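Matching sites in terminal oxygenase component of carbazole 1,9a-dioxygenase from Sphingomonas, a protein that probably catalyses the dioxygenation of carbazole at its angular position, as the Rieske non-heme iron oxygenase component of a multicomponent system (PDB 3GKQ (chain A, 2.10 Å), residues N30-V35 and F137-D142), and in its relative terminal oxygenase component of carbazole 1,9a-dioxygenase from Nocardioides aromaticivorans (PDB 3GCF (chain B, 2.30 Å), residues N33-A38 and F140-D145). Structure 2 is superposed on structure 1 by the backbone atoms of these residues (RMSD 0.40 Å); each is numbered along its deposited sequence.

Structure 1 (3GKQ); sequences NHWYPV and FLFVGD.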
loop_
_atom_site.group_PDB
_atom_site.type_symbol
_atom_site.label_atom_id
_atom_site.label_comp_id
_atom_site.label_asym_id
_atom_site.label_seq_id
_atom_site.Cartn_x
_atom_site.Cartn_y
_atom_site.Cartn_z
ATOM N N ASN A 30 24.912 -17.847 3.521
ATOM C CA ASN A 30 26.056 -18.596 4.040
ATOM C C ASN A 30 27.034 -17.744 4.859
ATOM O O ASN A 30 28.251 -17.879 4.740
ATOM C CB ASN A 30 26.786 -19.305 2.893
ATOM C CG ASN A 30 25.909 -20.349 2.211
ATOM O OD1 ASN A 30 25.380 -21.249 2.865
ATOM N ND2 ASN A 30 25.747 -20.226 0.898
ATOM N N HIS A 31 26.480 -16.876 5.703
ATOM C CA HIS A 31 27.266 -16.006 6.574
ATOM C C HIS A 31 26.543 -15.876 7.914
ATOM O O HIS A 31 25.337 -16.137 8.002
ATOM C CB HIS A 31 27.408 -14.608 5.961
ATOM C CG HIS A 31 28.336 -14.543 4.787
ATOM N ND1 HIS A 31 29.705 -14.448 4.923
ATOM C CD2 HIS A 31 28.090 -14.530 3.455
ATOM C CE1 HIS A 31 30.261 -14.375 3.727
ATOM N NE2 HIS A 31 29.302 -14.423 2.818
ATOM N N TRP A 32 27.283 -15.471 8.947
ATOM C CA TRP A 32 26.718 -15.271 10.278
ATOM C C TRP A 32 26.194 -13.845 10.374
ATOM O O TRP A 32 26.806 -12.915 9.853
ATOM C CB TRP A 32 27.774 -15.460 11.377
ATOM C CG TRP A 32 28.243 -16.866 11.577
ATOM C CD1 TRP A 32 29.341 -17.455 11.020
ATOM C CD2 TRP A 32 27.634 -17.859 12.411
ATOM N NE1 TRP A 32 29.458 -18.751 11.459
ATOM C CE2 TRP A 32 28.424 -19.025 12.314
ATOM C CE3 TRP A 32 26.499 -17.874 13.232
ATOM C CZ2 TRP A 32 28.113 -20.201 13.012
ATOM C CZ3 TRP A 32 26.188 -19.044 13.927
ATOM C CH2 TRP A 32 26.996 -20.191 13.809
ATOM N N TYR A 33 25.069 -13.684 11.058
ATOM C CA TYR A 33 24.448 -12.382 11.244
ATOM C C TYR A 33 23.902 -12.266 12.661
ATOM O O TYR A 33 23.277 -13.194 13.165
ATOM C CB TYR A 33 23.275 -12.200 10.275
ATOM C CG TYR A 33 23.653 -12.064 8.817
ATOM C CD1 TYR A 33 24.033 -10.830 8.284
ATOM C CD2 TYR A 33 23.619 -13.169 7.966
ATOM C CE1 TYR A 33 24.365 -10.699 6.934
ATOM C CE2 TYR A 33 23.948 -13.053 6.621
ATOM C CZ TYR A 33 24.319 -11.816 6.112
ATOM O OH TYR A 33 24.642 -11.705 4.783
ATOM N N PRO A 34 24.145 -11.128 13.327
ATOM C CA PRO A 34 23.634 -10.940 14.687
ATOM C C PRO A 34 22.175 -10.509 14.525
ATOM O O PRO A 34 21.863 -9.729 13.627
ATOM C CB PRO A 34 24.520 -9.824 15.232
ATOM C CG PRO A 34 24.776 -8.980 14.013
ATOM C CD PRO A 34 25.041 -10.023 12.936
ATOM N N VAL A 35 21.280 -11.005 15.372
ATOM C CA VAL A 35 19.873 -10.646 15.234
ATOM C C VAL A 35 19.231 -10.024 16.463
ATOM O O VAL A 35 18.221 -9.325 16.353
ATOM C CB VAL A 35 19.022 -11.869 14.834
ATOM C CG1 VAL A 35 19.486 -12.405 13.492
ATOM C CG2 VAL A 35 19.128 -12.952 15.904
ATOM N N PHE A 137 24.114 -14.596 17.266
ATOM C CA PHE A 137 24.349 -14.692 15.827
ATOM C C PHE A 137 23.702 -15.950 15.257
ATOM O O PHE A 137 23.724 -17.012 15.887
ATOM C CB PHE A 137 25.844 -14.764 15.510
ATOM C CG PHE A 137 26.604 -13.511 15.824
ATOM C CD1 PHE A 137 26.977 -13.212 17.132
ATOM C CD2 PHE A 137 26.981 -12.646 14.802
ATOM C CE1 PHE A 137 27.720 -12.069 17.418
ATOM C CE2 PHE A 137 27.722 -11.497 15.075
ATOM C CZ PHE A 137 28.094 -11.208 16.387
ATOM N N LEU A 138 23.135 -15.828 14.062
ATOM C CA LEU A 138 22.526 -16.967 13.390
ATOM C C LEU A 138 23.252 -17.178 12.069
ATOM O O LEU A 138 23.664 -16.212 11.423
ATOM C CB LEU A 138 21.050 -16.709 13.090
ATOM C CG LEU A 138 20.083 -16.409 14.231
ATOM C CD1 LEU A 138 18.671 -16.313 13.660
ATOM C CD2 LEU A 138 20.164 -17.499 15.293
ATOM N N PHE A 139 23.427 -18.433 11.672
ATOM C CA PHE A 139 24.058 -18.715 10.391
ATOM C C PHE A 139 22.923 -18.991 9.408
ATOM O O PHE A 139 22.097 -19.875 9.638
ATOM C CB PHE A 139 24.971 -19.939 10.471
ATOM C CG PHE A 139 25.746 -20.193 9.205
ATOM C CD1 PHE A 139 26.855 -19.417 8.885
ATOM C CD2 PHE A 139 25.346 -21.190 8.315
ATOM C CE1 PHE A 139 27.558 -19.622 7.699
ATOM C CE2 PHE A 139 26.042 -21.405 7.124
ATOM C CZ PHE A 139 27.152 -20.616 6.815
ATOM N N VAL A 140 22.871 -18.222 8.327
ATOM C CA VAL A 140 21.835 -18.399 7.321
ATOM C C VAL A 140 22.490 -18.968 6.075
ATOM O O VAL A 140 23.229 -18.271 5.381
ATOM C CB VAL A 140 21.161 -17.062 6.960
ATOM C CG1 VAL A 140 20.069 -17.292 5.915
ATOM C CG2 VAL A 140 20.577 -16.419 8.212
ATOM N N GLY A 141 22.226 -20.240 5.801
ATOM C CA GLY A 141 22.820 -20.875 4.640
ATOM C C GLY A 141 22.562 -22.367 4.621
ATOM O O GLY A 141 21.862 -22.893 5.489
ATOM N N ASP A 142 23.138 -23.049 3.634
ATOM C CA ASP A 142 22.954 -24.486 3.473
ATOM C C ASP A 142 24.230 -25.281 3.707
ATOM O O ASP A 142 24.194 -26.503 3.816
ATOM C CB ASP A 142 22.439 -24.767 2.068
ATOM C CG ASP A 142 21.299 -23.854 1.684
ATOM O OD1 ASP A 142 20.191 -24.026 2.240
ATOM O OD2 ASP A 142 21.521 -22.954 0.838
HETATM O O HOH W 1 23.663 -22.320 -0.365
#

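Structure 2 (3GCF); sequences NHWHPA and FVFIGD.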
loop_
_atom_site.group_PDB
_atom_site.type_symbol
_atom_site.label_atom_id
_atom_site.label_comp_id
_atom_site.label_asym_id
_atom_site.label_seq_id
_atom_site.Cartn_x
_atom_site.Cartn_y
_atom_site.Cartn_z
ATOM N N ASN B 33 25.106 -17.845 3.916
ATOM C CA ASN B 33 26.236 -18.725 4.172
ATOM C C ASN B 33 27.251 -17.863 4.923
ATOM O O ASN B 33 28.459 -17.952 4.719
ATOM C CB ASN B 33 26.826 -19.289 2.878
ATOM C CG ASN B 33 26.013 -20.463 2.338
ATOM O OD1 ASN B 33 25.462 -21.254 3.109
ATOM N ND2 ASN B 33 25.945 -20.585 1.019
ATOM N N HIS B 34 26.710 -17.014 5.794
ATOM C CA HIS B 34 27.475 -16.105 6.639
ATOM C C HIS B 34 26.724 -15.972 7.958
ATOM O O HIS B 34 25.514 -16.205 8.023
ATOM C CB HIS B 34 27.557 -14.702 6.017
ATOM C CG HIS B 34 28.539 -14.577 4.895
ATOM N ND1 HIS B 34 29.900 -14.505 5.102
ATOM C CD2 HIS B 34 28.357 -14.490 3.555
ATOM C CE1 HIS B 34 30.514 -14.378 3.937
ATOM N NE2 HIS B 34 29.600 -14.367 2.983
ATOM N N TRP B 35 27.443 -15.600 9.008
ATOM C CA TRP B 35 26.822 -15.369 10.298
ATOM C C TRP B 35 26.276 -13.940 10.246
ATOM O O TRP B 35 26.882 -13.061 9.624
ATOM C CB TRP B 35 27.846 -15.458 11.428
ATOM C CG TRP B 35 28.331 -16.835 11.740
ATOM C CD1 TRP B 35 29.457 -17.441 11.262
ATOM C CD2 TRP B 35 27.718 -17.772 12.632
ATOM N NE1 TRP B 35 29.589 -18.697 11.808
ATOM C CE2 TRP B 35 28.532 -18.927 12.651
ATOM C CE3 TRP B 35 26.556 -17.748 13.421
ATOM C CZ2 TRP B 35 28.223 -20.051 13.430
ATOM C CZ3 TRP B 35 26.248 -18.867 14.196
ATOM C CH2 TRP B 35 27.082 -20.003 14.193
ATOM N N HIS B 36 25.134 -13.718 10.890
ATOM C CA HIS B 36 24.508 -12.396 10.948
ATOM C C HIS B 36 23.903 -12.223 12.338
ATOM O O HIS B 36 23.373 -13.172 12.905
ATOM C CB HIS B 36 23.379 -12.276 9.914
ATOM C CG HIS B 36 23.849 -12.185 8.497
ATOM N ND1 HIS B 36 24.406 -11.040 7.969
ATOM C CD2 HIS B 36 23.829 -13.092 7.491
ATOM C CE1 HIS B 36 24.709 -11.245 6.699
ATOM N NE2 HIS B 36 24.369 -12.483 6.383
ATOM N N PRO B 37 23.989 -11.014 12.913
ATOM C CA PRO B 37 23.409 -10.814 14.244
ATOM C C PRO B 37 21.884 -10.827 14.151
ATOM O O PRO B 37 21.313 -10.361 13.165
ATOM C CB PRO B 37 23.954 -9.448 14.658
ATOM C CG PRO B 37 24.114 -8.735 13.340
ATOM C CD PRO B 37 24.710 -9.810 12.465
ATOM N N ALA B 38 21.229 -11.360 15.177
ATOM C CA ALA B 38 19.772 -11.430 15.201
ATOM C C ALA B 38 19.202 -10.587 16.332
ATOM O O ALA B 38 18.148 -9.969 16.199
ATOM C CB ALA B 38 19.322 -12.883 15.372
ATOM N N PHE B 140 24.279 -14.339 17.283
ATOM C CA PHE B 140 24.522 -14.515 15.856
ATOM C C PHE B 140 23.840 -15.792 15.387
ATOM O O PHE B 140 23.781 -16.783 16.119
ATOM C CB PHE B 140 26.026 -14.597 15.575
ATOM C CG PHE B 140 26.760 -13.306 15.815
ATOM C CD1 PHE B 140 26.774 -12.307 14.847
ATOM C CD2 PHE B 140 27.412 -13.076 17.025
ATOM C CE1 PHE B 140 27.425 -11.095 15.079
ATOM C CE2 PHE B 140 28.068 -11.864 17.269
ATOM C CZ PHE B 140 28.074 -10.870 16.293
ATOM N N VAL B 141 23.315 -15.754 14.169
ATOM C CA VAL B 141 22.634 -16.895 13.576
ATOM C C VAL B 141 23.256 -17.157 12.209
ATOM O O VAL B 141 23.513 -16.221 11.450
ATOM C CB VAL B 141 21.127 -16.604 13.381
ATOM C CG1 VAL B 141 20.448 -17.797 12.733
ATOM C CG2 VAL B 141 20.478 -16.283 14.718
ATOM N N PHE B 142 23.504 -18.423 11.890
ATOM C CA PHE B 142 24.093 -18.747 10.603
ATOM C C PHE B 142 22.986 -18.994 9.583
ATOM O O PHE B 142 22.206 -19.937 9.715
ATOM C CB PHE B 142 24.988 -19.982 10.713
ATOM C CG PHE B 142 25.858 -20.200 9.507
ATOM C CD1 PHE B 142 27.024 -19.458 9.332
ATOM C CD2 PHE B 142 25.490 -21.110 8.523
ATOM C CE1 PHE B 142 27.810 -19.613 8.191
ATOM C CE2 PHE B 142 26.268 -21.275 7.374
ATOM C CZ PHE B 142 27.434 -20.522 7.209
ATOM N N ILE B 143 22.917 -18.135 8.571
ATOM C CA ILE B 143 21.905 -18.249 7.526
ATOM C C ILE B 143 22.541 -18.836 6.267
ATOM O O ILE B 143 23.562 -18.339 5.795
ATOM C CB ILE B 143 21.315 -16.862 7.162
ATOM C CG1 ILE B 143 20.862 -16.125 8.428
ATOM C CG2 ILE B 143 20.152 -17.031 6.198
ATOM C CD1 ILE B 143 19.723 -16.791 9.166
ATOM N N GLY B 144 21.933 -19.882 5.720
ATOM C CA GLY B 144 22.466 -20.504 4.521
ATOM C C GLY B 144 22.363 -22.015 4.582
ATOM O O GLY B 144 22.030 -22.572 5.627
ATOM N N ASP B 145 22.663 -22.683 3.470
ATOM C CA ASP B 145 22.586 -24.139 3.408
ATOM C C ASP B 145 23.874 -24.849 3.803
ATOM O O ASP B 145 23.844 -26.016 4.182
ATOM C CB ASP B 145 22.193 -24.591 1.999
ATOM C CG ASP B 145 20.849 -24.037 1.561
ATOM O OD1 ASP B 145 19.853 -24.223 2.298
ATOM O OD2 ASP B 145 20.788 -23.420 0.473
#

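Structure 1 (3GKQ)
CG of Trp32 lies anti to the carbonyl carbon (chi1 -70°) and CG of Phe139 anti to the backbone N (chi1 -175°), which crosses the two side chains at about a right angle. Phe139 CB sits over the indole, 3.6 Å from the centroid of the six-membered ring, while the phenyl edge is turned to the face of the five-membered ring; Trp32 NE1 is hydrogen-bonded to His146 O. Beside them, Pro34 CB packs on Phe137 CE2 at 3.6 Å. The other face of the sheet carries Tyr33, Leu138 and Val140, backed by Leu51. Tyr33 and Leu138 exchange two backbone hydrogen bonds, Tyr33 CD2 approaches Val140 CG2 at 4.5 Å, and the hydroxyl is hydrogen-bonded to Phe28 O. Both branches of Val35 meet Leu138, CG2 at 4.0 Å from CG. At the far end a G1 beta bulge sets Asn30 and His31 opposite Val140. Strand 31-35 pairs with strand 135-140, probably within the Rieske domain, away from cluster and iron; Tyr33 and Pro34 touch Val288 of the seven-stranded sheet.

Structure 2 (3GCF)
The first torsions of Trp35 and Phe142 bring the rings together: CG of Trp35 is anti to the carbonyl carbon (chi1 -72°), CG of Phe142 anti to the backbone N (chi1 -167°), and the side chains cross at about a right angle. Phe142 CB stands over the indole, 3.8 Å from the centroid of the six-membered ring, and the phenyl edge is directed at the face of the five-membered ring; Trp35 NE1 is hydrogen-bonded to His149 O. Next to this pair Pro37 CB packs on Phe140 CE1 at 3.9 Å. On the other face of the sheet lie His36, Val141 and Ile143, with Met54 behind them. Two backbone hydrogen bonds link His36 to Val141, His36 CD2 comes within 4.3 Å of Ile143 CG1, and NE2 of the imidazole is hydrogen-bonded to Phe31 O. Ala38 reaches the opposite strand with its single methyl, CB lying 3.7 Å from Val141 CG2. Asn33 and His34 both face Ile143, a G1 beta bulge that ends the paired region.

Comparison
Both structures hold the same antiparallel pair, with CA atoms that coincide within the error and side chains of Asn30(A), Trp32(A), Phe137(A), Phe139(A) and their counterparts in place. The backbone bonds between Tyr33(A) and Leu138(A) recur between His36(B) and Val141(B), and the four exchanges alter side chains on this shared backbone.

At Tyr33(A) against His36(B) the two rings take much the same course, with chi1 -69° and -72°. CD2 of Tyr33(A) and CD2 of His36(B) are 0.5 Å apart. Two ring nitrogens take the place of two phenol carbons: NE2 of His36(B) lies by CE2 of Tyr33(A), 0.7 Å apart, and ND1 of His36(B) by CD1 of Tyr33(A), 0.5 Å apart. The hydroxyl OH of Tyr33(A) has no counterpart in the histidine, whose polar atoms both belong to the ring. The touch on Val140(A) or Ile143(B) is kept.

The next two exchanges face each other. The CB atoms of Val35(A) and Ala38(B) stand 1.2 Å apart after superposition, and CG1 and CG2 of Val35(A) are without equivalent in the alanine. Across from them, CG of Leu138(A) and CG2 of Val141(B) are 0.6 Å apart; beyond that point CD1 of Leu138(A) is absent from the valine, whereas CG1 of Val141(B) is a branch that the leucine lacks. The pair still touches, but with fewer carbons, which may make its apolar packing less extensive.

At Val140(A) against Ile143(B), both buried, the branches coincide under exchanged names: CG1 of Val140(A) is 0.4 Å apart from CG2 of Ile143(B), and CG2 of Val140(A) 0.5 Å apart from CG1 of Ile143(B).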